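Local coordinates for probable E3 ubiquitin-protein ligase HERC1 (Homo sapiens, PDB 4QT6) that probably acts as an E3 ubiquitin ligase, its SPRY domain being a beta-sandwich module likely to serve in protein recognition, at residues V57-H69 against D132-S144. Sequence-based numbering, arbitrary orientation. Where two conformers were deposited one is given.
With ARF (formamide), chain B; ARF (formamide), chain G.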
ATOM      1  N   VAL A  57       1.460  -2.778  -0.313  1.00 17.99           N
ATOM      2  CA  VAL A  57       0.721  -1.627   0.232  1.00 17.72           C
ATOM      3  C   VAL A  57       1.660  -0.475   0.437  1.00 17.42           C
ATOM      4  O   VAL A  57       2.856  -0.668   0.536  1.00 17.70           O
ATOM      5  CB  VAL A  57       0.009  -1.975   1.550  1.00 16.81           C
ATOM      6  CG1 VAL A  57      -0.873  -3.199   1.344  1.00 18.72           C
ATOM      7  CG2 VAL A  57       0.987  -2.208   2.717  1.00 17.31           C
ATOM      8  N   GLY A  58       1.136   0.737   0.480  1.00 16.62           N
ATOM      9  CA  GLY A  58       2.002   1.866   0.756  1.00 16.39           C
ATOM     10  C   GLY A  58       1.330   3.171   0.428  1.00 15.32           C
ATOM     11  O   GLY A  58       0.160   3.370   0.772  1.00 14.96           O
ATOM     12  N   VAL A  59       2.086   4.074  -0.190  1.00 16.21           N
ATOM     13  CA  VAL A  59       1.565   5.368  -0.630  1.00 16.47           C
ATOM     14  C   VAL A  59       2.012   5.668  -2.062  1.00 17.06           C
ATOM     15  O   VAL A  59       3.012   5.108  -2.533  1.00 18.17           O
ATOM     16  CB  VAL A  59       2.001   6.515   0.314  1.00 16.48           C
ATOM     17  CG1 VAL A  59       1.326   6.364   1.668  1.00 16.50           C
ATOM     18  CG2 VAL A  59       3.517   6.566   0.455  1.00 17.58           C
ATOM     19  N   SER A  60       1.251   6.520  -2.730  1.00 16.83           N
ATOM     20  CA  SER A  60       1.472   6.867  -4.133  1.00 16.52           C
ATOM     21  C   SER A  60       1.212   8.335  -4.406  1.00 17.62           C
ATOM     22  O   SER A  60       0.309   8.962  -3.822  1.00 17.27           O
ATOM     23  CB  SER A  60       0.549   6.057  -5.033  1.00 16.96           C
ATOM     24  OG  SER A  60       0.846   6.273  -6.405  1.00 17.24           O
ATOM     25  N   ARG A  61       1.975   8.848  -5.369  1.00 17.82           N
ATOM     26  CA  ARG A  61       1.631  10.073  -6.069  1.00 19.50           C
ATOM     27  C   ARG A  61       0.447   9.861  -6.980  1.00 18.92           C
ATOM     28  O   ARG A  61       0.134   8.724  -7.370  1.00 19.24           O
ATOM     29  CB  ARG A  61       2.803  10.501  -6.954  1.00 22.06           C
ATOM     30  CG  ARG A  61       4.013  10.933  -6.184  1.00 23.46           C
ATOM     31  CD  ARG A  61       5.108  11.316  -7.165  1.00 24.49           C
ATOM     32  NE  ARG A  61       6.141  12.095  -6.488  1.00 25.23           N
ATOM     33  CZ  ARG A  61       7.317  11.640  -6.075  1.00 25.94           C
ATOM     34  NH1 ARG A  61       7.722  10.382  -6.262  1.00 24.00           N
ATOM     35  NH2 ARG A  61       8.131  12.493  -5.489  1.00 25.53           N
ATOM     36  N   TRP A  62      -0.189  10.963  -7.373  1.00 20.74           N
ATOM     37  CA  TRP A  62      -1.203  10.941  -8.414  1.00 23.21           C
ATOM     38  C   TRP A  62      -0.929  12.103  -9.371  1.00 23.62           C
ATOM     39  O   TRP A  62      -0.730  13.221  -8.896  1.00 24.32           O
ATOM     40  CB  TRP A  62      -2.583  11.087  -7.804  1.00 24.02           C
ATOM     41  CG  TRP A  62      -3.665  10.995  -8.827  1.00 26.67           C
ATOM     42  CD1 TRP A  62      -4.459  12.006  -9.271  1.00 29.47           C
ATOM     43  CD2 TRP A  62      -4.071   9.819  -9.532  1.00 26.22           C
ATOM     44  NE1 TRP A  62      -5.330  11.533 -10.226  1.00 32.56           N
ATOM     45  CE2 TRP A  62      -5.114  10.194 -10.397  1.00 28.79           C
ATOM     46  CE3 TRP A  62      -3.655   8.493  -9.512  1.00 25.66           C
ATOM     47  CZ2 TRP A  62      -5.741   9.285 -11.236  1.00 29.66           C
ATOM     48  CZ3 TRP A  62      -4.277   7.593 -10.341  1.00 28.16           C
ATOM     49  CH2 TRP A  62      -5.316   7.990 -11.181  1.00 29.04           C
ATOM     50  N   PRO A  63      -0.917  11.880 -10.694  1.00 26.85           N
ATOM     51  CA  PRO A  63      -1.182  10.615 -11.377  1.00 26.47           C
ATOM     52  C   PRO A  63      -0.076   9.569 -11.258  1.00 25.66           C
ATOM     53  O   PRO A  63       1.039   9.877 -10.862  1.00 26.98           O
ATOM     54  CB  PRO A  63      -1.311  11.048 -12.852  1.00 29.40           C
ATOM     55  CG  PRO A  63      -0.459  12.255 -12.944  1.00 29.43           C
ATOM     56  CD  PRO A  63      -0.685  12.981 -11.648  1.00 29.34           C
ATOM     57  N   VAL A  64      -0.432   8.328 -11.553  1.00 26.13           N
ATOM     58  CA  VAL A  64       0.488   7.205 -11.571  1.00 24.14           C
ATOM     59  C   VAL A  64       0.963   7.016 -13.012  1.00 25.56           C
ATOM     60  O   VAL A  64       0.144   6.879 -13.936  1.00 26.93           O
ATOM     61  CB  VAL A  64      -0.221   5.926 -11.079  1.00 23.83           C
ATOM     62  CG1 VAL A  64       0.610   4.672 -11.337  1.00 23.88           C
ATOM     63  CG2 VAL A  64      -0.527   6.065  -9.592  1.00 24.15           C
ATOM     64  N   HIS A  65       2.278   7.030 -13.205  1.00 27.85           N
ATOM     65  CA  HIS A  65       2.871   6.701 -14.512  1.00 28.70           C
ATOM     66  C   HIS A  65       3.555   5.341 -14.540  1.00 31.01           C
ATOM     67  O   HIS A  65       3.630   4.708 -15.595  1.00 33.86           O
ATOM     68  CB  HIS A  65       3.874   7.782 -14.899  1.00 31.06           C
ATOM     69  CG  HIS A  65       3.250   9.128 -15.082  1.00 33.21           C
ATOM     70  ND1 HIS A  65       3.542  10.200 -14.272  1.00 35.58           N
ATOM     71  CD2 HIS A  65       2.317   9.563 -15.959  1.00 35.14           C
ATOM     72  CE1 HIS A  65       2.826  11.245 -14.647  1.00 35.53           C
ATOM     73  NE2 HIS A  65       2.077  10.884 -15.672  1.00 36.12           N
ATOM     74  N   ASP A  66       4.078   4.906 -13.399  1.00 26.55           N
ATOM     75  CA  ASP A  66       4.746   3.635 -13.264  1.00 26.16           C
ATOM     76  C   ASP A  66       4.217   3.002 -11.993  1.00 24.80           C
ATOM     77  O   ASP A  66       4.319   3.612 -10.925  1.00 23.33           O
ATOM     78  CB  ASP A  66       6.262   3.865 -13.158  1.00 26.94           C
ATOM     79  CG  ASP A  66       7.057   2.577 -13.060  1.00 25.31           C
ATOM     80  OD1 ASP A  66       6.471   1.481 -12.949  1.00 25.39           O
ATOM     81  OD2 ASP A  66       8.308   2.654 -13.047  1.00 24.48           O
ATOM     82  N   PHE A  67       3.572   1.837 -12.112  1.00 23.82           N
ATOM     83  CA  PHE A  67       3.153   1.070 -10.941  1.00 23.09           C
ATOM     84  C   PHE A  67       3.792  -0.303 -10.832  1.00 23.41           C
ATOM     85  O   PHE A  67       3.337  -1.123 -10.073  1.00 24.32           O
ATOM     86  CB  PHE A  67       1.606   0.991 -10.827  1.00 23.33           C
ATOM     87  CG  PHE A  67       0.910   0.206 -11.923  1.00 24.15           C
ATOM     88  CD1 PHE A  67       0.501   0.825 -13.083  1.00 25.42           C
ATOM     89  CD2 PHE A  67       0.543  -1.110 -11.712  1.00 25.79           C
ATOM     90  CE1 PHE A  67      -0.192   0.111 -14.065  1.00 26.78           C
ATOM     91  CE2 PHE A  67      -0.140  -1.831 -12.681  1.00 26.15           C
ATOM     92  CZ  PHE A  67      -0.510  -1.217 -13.855  1.00 27.12           C
ATOM     93  N   ASN A  68       4.885  -0.533 -11.575  1.00 23.45           N
ATOM     94  CA  ASN A  68       5.703  -1.733 -11.422  1.00 23.86           C
ATOM     95  C   ASN A  68       6.492  -1.571 -10.139  1.00 23.52           C
ATOM     96  O   ASN A  68       7.308  -0.648 -10.024  1.00 22.10           O
ATOM     97  CB  ASN A  68       6.663  -1.836 -12.615  1.00 24.86           C
ATOM     98  CG  ASN A  68       7.582  -3.040 -12.566  1.00 28.34           C
ATOM     99  OD1 ASN A  68       7.609  -3.820 -11.615  1.00 27.70           O
ATOM    100  ND2 ASN A  68       8.364  -3.197 -13.635  1.00 29.82           N
ATOM    101  N   HIS A  69       6.234  -2.436  -9.168  1.00 26.18           N
ATOM    102  CA  HIS A  69       6.914  -2.325  -7.880  1.00 26.62           C
ATOM    103  C   HIS A  69       8.438  -2.365  -8.000  1.00 26.98           C
ATOM    104  O   HIS A  69       9.116  -1.746  -7.191  1.00 27.38           O
ATOM    105  CB  HIS A  69       6.398  -3.340  -6.846  1.00 27.64           C
ATOM    106  CG  HIS A  69       6.705  -4.762  -7.174  1.00 26.76           C
ATOM    107  ND1 HIS A  69       6.105  -5.433  -8.216  1.00 27.82           N
ATOM    108  CD2 HIS A  69       7.520  -5.657  -6.571  1.00 28.68           C
ATOM    109  CE1 HIS A  69       6.554  -6.673  -8.256  1.00 27.97           C
ATOM    110  NE2 HIS A  69       7.420  -6.832  -7.273  1.00 29.94           N
ATOM    111  N   ASP A 132       9.792  12.530  -0.870  1.00 22.91           N
ATOM    112  CA  ASP A 132       9.919  13.776  -1.612  1.00 24.87           C
ATOM    113  C   ASP A 132       8.743  14.108  -2.530  1.00 23.34           C
ATOM    114  O   ASP A 132       8.905  14.692  -3.588  1.00 23.93           O
ATOM    115  CB  ASP A 132      11.253  13.761  -2.381  1.00 25.97           C
ATOM    116  CG  ASP A 132      11.341  12.641  -3.425  1.00 28.72           C
ATOM    117  OD1 ASP A 132      10.390  11.833  -3.574  1.00 25.74           O
ATOM    118  OD2 ASP A 132      12.392  12.564  -4.108  1.00 29.48           O
ATOM    119  N   ALA A 133       7.535  13.717  -2.111  1.00 21.74           N
ATOM    120  CA  ALA A 133       6.309  14.159  -2.779  1.00 20.97           C
ATOM    121  C   ALA A 133       5.571  15.178  -1.942  1.00 20.85           C
ATOM    122  O   ALA A 133       5.644  15.144  -0.713  1.00 23.73           O
ATOM    123  CB  ALA A 133       5.397  12.990  -3.064  1.00 22.08           C
ATOM    124  N   ALA A 134       4.883  16.090  -2.625  1.00 19.07           N
ATOM    125  CA  ALA A 134       4.098  17.100  -1.969  1.00 19.09           C
ATOM    126  C   ALA A 134       2.783  16.553  -1.449  1.00 19.49           C
ATOM    127  O   ALA A 134       2.291  17.029  -0.415  1.00 19.86           O
ATOM    128  CB  ALA A 134       3.817  18.251  -2.906  1.00 20.89           C
ATOM    129  N   GLU A 135       2.192  15.620  -2.188  1.00 18.30           N
ATOM    130  CA  GLU A 135       0.914  15.039  -1.787  1.00 18.21           C
ATOM    131  C   GLU A 135       0.952  13.541  -2.042  1.00 18.22           C
ATOM    132  O   GLU A 135       1.363  13.092  -3.117  1.00 18.02           O
ATOM    133  CB  GLU A 135      -0.231  15.673  -2.560  1.00 18.08           C
ATOM    134  CG  GLU A 135      -1.607  15.122  -2.192  1.00 18.98           C
ATOM    135  CD  GLU A 135      -2.760  16.049  -2.483  1.00 21.44           C
ATOM    136  OE1 GLU A 135      -2.608  17.019  -3.239  1.00 23.02           O
ATOM    137  OE2 GLU A 135      -3.855  15.803  -1.912  1.00 25.03           O
ATOM    138  N   LEU A 136       0.511  12.768  -1.059  1.00 17.63           N
ATOM    139  CA  LEU A 136       0.567  11.306  -1.148  1.00 18.00           C
ATOM    140  C   LEU A 136      -0.742  10.692  -0.721  1.00 17.57           C
ATOM    141  O   LEU A 136      -1.444  11.217   0.157  1.00 18.10           O
ATOM    142  CB  LEU A 136       1.719  10.710  -0.333  1.00 19.06           C
ATOM    143  CG  LEU A 136       3.101  10.962  -0.946  1.00 19.31           C
ATOM    144  CD1 LEU A 136       4.211  10.579   0.028  1.00 19.78           C
ATOM    145  CD2 LEU A 136       3.237  10.181  -2.245  1.00 20.68           C
ATOM    146  N   TYR A 137      -1.076   9.584  -1.377  1.00 15.98           N
ATOM    147  CA  TYR A 137      -2.319   8.868  -1.084  1.00 16.44           C
ATOM    148  C   TYR A 137      -1.983   7.470  -0.635  1.00 16.10           C
ATOM    149  O   TYR A 137      -1.190   6.795  -1.269  1.00 16.54           O
ATOM    150  CB  TYR A 137      -3.203   8.744  -2.327  1.00 16.64           C
ATOM    151  CG  TYR A 137      -3.604  10.044  -2.940  1.00 16.51           C
ATOM    152  CD1 TYR A 137      -2.708  10.767  -3.749  1.00 18.62           C
ATOM    153  CD2 TYR A 137      -4.863  10.565  -2.732  1.00 17.78           C
ATOM    154  CE1 TYR A 137      -3.078  11.978  -4.298  1.00 19.31           C
ATOM    155  CE2 TYR A 137      -5.225  11.784  -3.287  1.00 19.66           C
ATOM    156  CZ  TYR A 137      -4.329  12.464  -4.077  1.00 19.92           C
ATOM    157  OH  TYR A 137      -4.729  13.672  -4.625  1.00 23.42           O
ATOM    158  N   PRO A 138      -2.623   6.993   0.437  1.00 15.75           N
ATOM    159  CA  PRO A 138      -2.603   5.544   0.702  1.00 14.89           C
ATOM    160  C   PRO A 138      -2.948   4.735  -0.545  1.00 15.22           C
ATOM    161  O   PRO A 138      -3.817   5.145  -1.326  1.00 16.09           O
ATOM    162  CB  PRO A 138      -3.667   5.376   1.791  1.00 15.02           C
ATOM    163  CG  PRO A 138      -3.679   6.689   2.490  1.00 15.19           C
ATOM    164  CD  PRO A 138      -3.430   7.729   1.438  1.00 15.01           C
ATOM    165  N   CYS A 139      -2.242   3.635  -0.769  1.00 14.86           N
ATOM    166  CA  CYS A 139      -2.455   2.810  -1.967  1.00 15.59           C
ATOM    167  C   CYS A 139      -2.177   1.356  -1.759  1.00 15.45           C
ATOM    168  O   CYS A 139      -1.494   0.963  -0.838  1.00 15.57           O
ATOM    169  CB  CYS A 139      -1.597   3.283  -3.135  1.00 16.76           C
ATOM    170  SG  CYS A 139       0.156   2.946  -2.983  1.00 17.37           S
ATOM    171  N   VAL A 140      -2.714   0.577  -2.684  1.00 15.53           N
ATOM    172  CA  VAL A 140      -2.512  -0.856  -2.774  1.00 16.67           C
ATOM    173  C   VAL A 140      -2.195  -1.126  -4.229  1.00 17.50           C
ATOM    174  O   VAL A 140      -2.784  -0.504  -5.119  1.00 17.69           O
ATOM    175  CB  VAL A 140      -3.793  -1.599  -2.341  1.00 17.62           C
ATOM    176  CG1 VAL A 140      -3.672  -3.087  -2.579  1.00 17.91           C
ATOM    177  CG2 VAL A 140      -4.097  -1.298  -0.883  1.00 16.28           C
HETATM  178  N   MSE A 141      -1.256  -2.038  -4.475  0.65 17.91           N
HETATM  179  CA  MSE A 141      -0.917  -2.464  -5.841  0.65 19.38           C
HETATM  180  C   MSE A 141      -0.907  -3.973  -5.865  1.00 19.37           C
HETATM  181  O   MSE A 141      -0.493  -4.591  -4.887  1.00 20.63           O
HETATM  182  CB  MSE A 141       0.456  -1.860  -6.161  0.65 21.14           C
HETATM  183  CG  MSE A 141       0.973  -2.013  -7.588  0.65 22.68           C
HETATM  184 SE   MSE A 141       1.917  -3.723  -7.900  0.65 27.09          SE
HETATM  185  CE  MSE A 141       2.673  -4.099  -6.126  0.65 28.00           C
ATOM    186  N   PHE A 142      -1.356  -4.565  -6.970  1.00 19.11           N
ATOM    187  CA  PHE A 142      -1.301  -6.002  -7.161  1.00 19.45           C
ATOM    188  C   PHE A 142      -0.453  -6.327  -8.385  1.00 19.81           C
ATOM    189  O   PHE A 142      -0.707  -5.792  -9.464  1.00 20.49           O
ATOM    190  CB  PHE A 142      -2.710  -6.544  -7.368  1.00 18.74           C
ATOM    191  CG  PHE A 142      -3.678  -6.191  -6.271  1.00 18.83           C
ATOM    192  CD1 PHE A 142      -3.588  -6.787  -5.009  1.00 18.18           C
ATOM    193  CD2 PHE A 142      -4.713  -5.287  -6.518  1.00 18.11           C
ATOM    194  CE1 PHE A 142      -4.489  -6.459  -4.016  1.00 18.43           C
ATOM    195  CE2 PHE A 142      -5.626  -4.956  -5.512  1.00 17.89           C
ATOM    196  CZ  PHE A 142      -5.499  -5.539  -4.270  1.00 18.04           C
ATOM    197  N   TYR A 143       0.548  -7.187  -8.204  1.00 21.70           N
ATOM    198  CA  TYR A 143       1.423  -7.587  -9.321  1.00 22.65           C
ATOM    199  C   TYR A 143       1.100  -8.957  -9.855  1.00 24.04           C
ATOM    200  O   TYR A 143       1.757  -9.426 -10.804  1.00 25.60           O
ATOM    201  CB  TYR A 143       2.912  -7.475  -8.967  1.00 22.50           C
ATOM    202  CG  TYR A 143       3.344  -8.259  -7.759  1.00 22.81           C
ATOM    203  CD1 TYR A 143       3.642  -9.608  -7.853  1.00 22.61           C
ATOM    204  CD2 TYR A 143       3.447  -7.658  -6.514  1.00 22.42           C
ATOM    205  CE1 TYR A 143       4.017 -10.330  -6.751  1.00 22.58           C
ATOM    206  CE2 TYR A 143       3.841  -8.375  -5.397  1.00 21.87           C
ATOM    207  CZ  TYR A 143       4.153  -9.707  -5.523  1.00 22.00           C
ATOM    208  OH  TYR A 143       4.557 -10.407  -4.422  1.00 21.40           O
ATOM    209  N   SER A 144       0.107  -9.606  -9.262  1.00 24.59           N
ATOM    210  CA  SER A 144      -0.429 -10.829  -9.811  1.00 26.05           C
ATOM    211  C   SER A 144      -1.172 -10.575 -11.116  1.00 28.24           C
ATOM    212  O   SER A 144      -1.636  -9.462 -11.398  1.00 26.71           O
ATOM    213  CB  SER A 144      -1.350 -11.480  -8.783  1.00 27.41           C
ATOM    214  OG  SER A 144      -2.288 -10.533  -8.310  1.00 26.06           O
TER
HETATM  215  N   ARF B2201       4.329 -14.517  -4.670  1.00 29.08           N
HETATM  216  C   ARF B2201       5.494 -13.934  -4.941  1.00 29.52           C
HETATM  217  O   ARF B2201       5.598 -12.717  -4.947  1.00 27.79           O
HETATM  218  N   ARF G2206       0.108 -14.212  -6.638  1.00 44.92           N
HETATM  219  C   ARF G2206       1.371 -13.891  -6.949  1.00 47.26           C
HETATM  220  O   ARF G2206       1.645 -13.488  -8.072  1.00 48.26           O
HETATM  221  O   HOH W   1      10.510   9.847  -5.429  1.00 24.21           O
HETATM  222  O   HOH W   2       0.165  13.245  -5.671  1.00 23.53           O
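Two neighbouring antiparallel strands in one sheet of the SPRY beta-sandwich, 55-60 and 137-142, pair here through Gly-58 with Cys-139 and Ser-60 with Tyr-137. In the first pair Gly-58 N gives to Cys-139 O at 3.0 Å, and Cys-139 N returns a bond to Gly-58 O. Glycine suits position 58 because a CB would jam against the preceding carbonyl oxygen. On the face that Cys-139 shares with Ser-60 and Tyr-137, Cys-139 SG lies 3.4 Å from Val-59 C; a small thiol fits so close to the backbone. Ser-60, its OG turned anti to its own N (chi1 -174°), uses that hydroxyl to donate to Arg-61 O, in the carbonyl plane. Pro-138, lacking an N-H, occupies a non-hydrogen-bonded pair with Val-59, where none is needed toward this strand. Val-57 and Val-140 face the second sheet of the sandwich, both touching Phe-43 on strand 38-47, beta-branched residues that favour strand and are apolar enough for the interior between the sheets.

Beyond the strand end, the extended Arg-61 side chain passes Ala-133, whose CB lies over one guanidinium face, 3.6 Å from Arg-61 NE. Arg-61 NH2 then makes a salt bridge of 3.0 Å to Asp-132 OD1, approached from above the carboxylate plane, while a water links Arg-61 NH1 to the same oxygen. With a methionine in place of Arg-61, Asp-132 would probably lose both its charged mate and this water bridge, leaving its carboxylate freer to turn.

At the other end, Met-141 (present as selenomethionine) has chi1 -173°, which sets CG 3.5 Å from Phe-67 O; in the conformer given, one of two, bends further along carry its methyl to His-69 CB. Next to it, the His-69 and Tyr-143 rings form an offset stack, planes 27° apart; Tyr-143 OH, also hydrogen-bonded to Arg-79 NE, donates to a bound formamide.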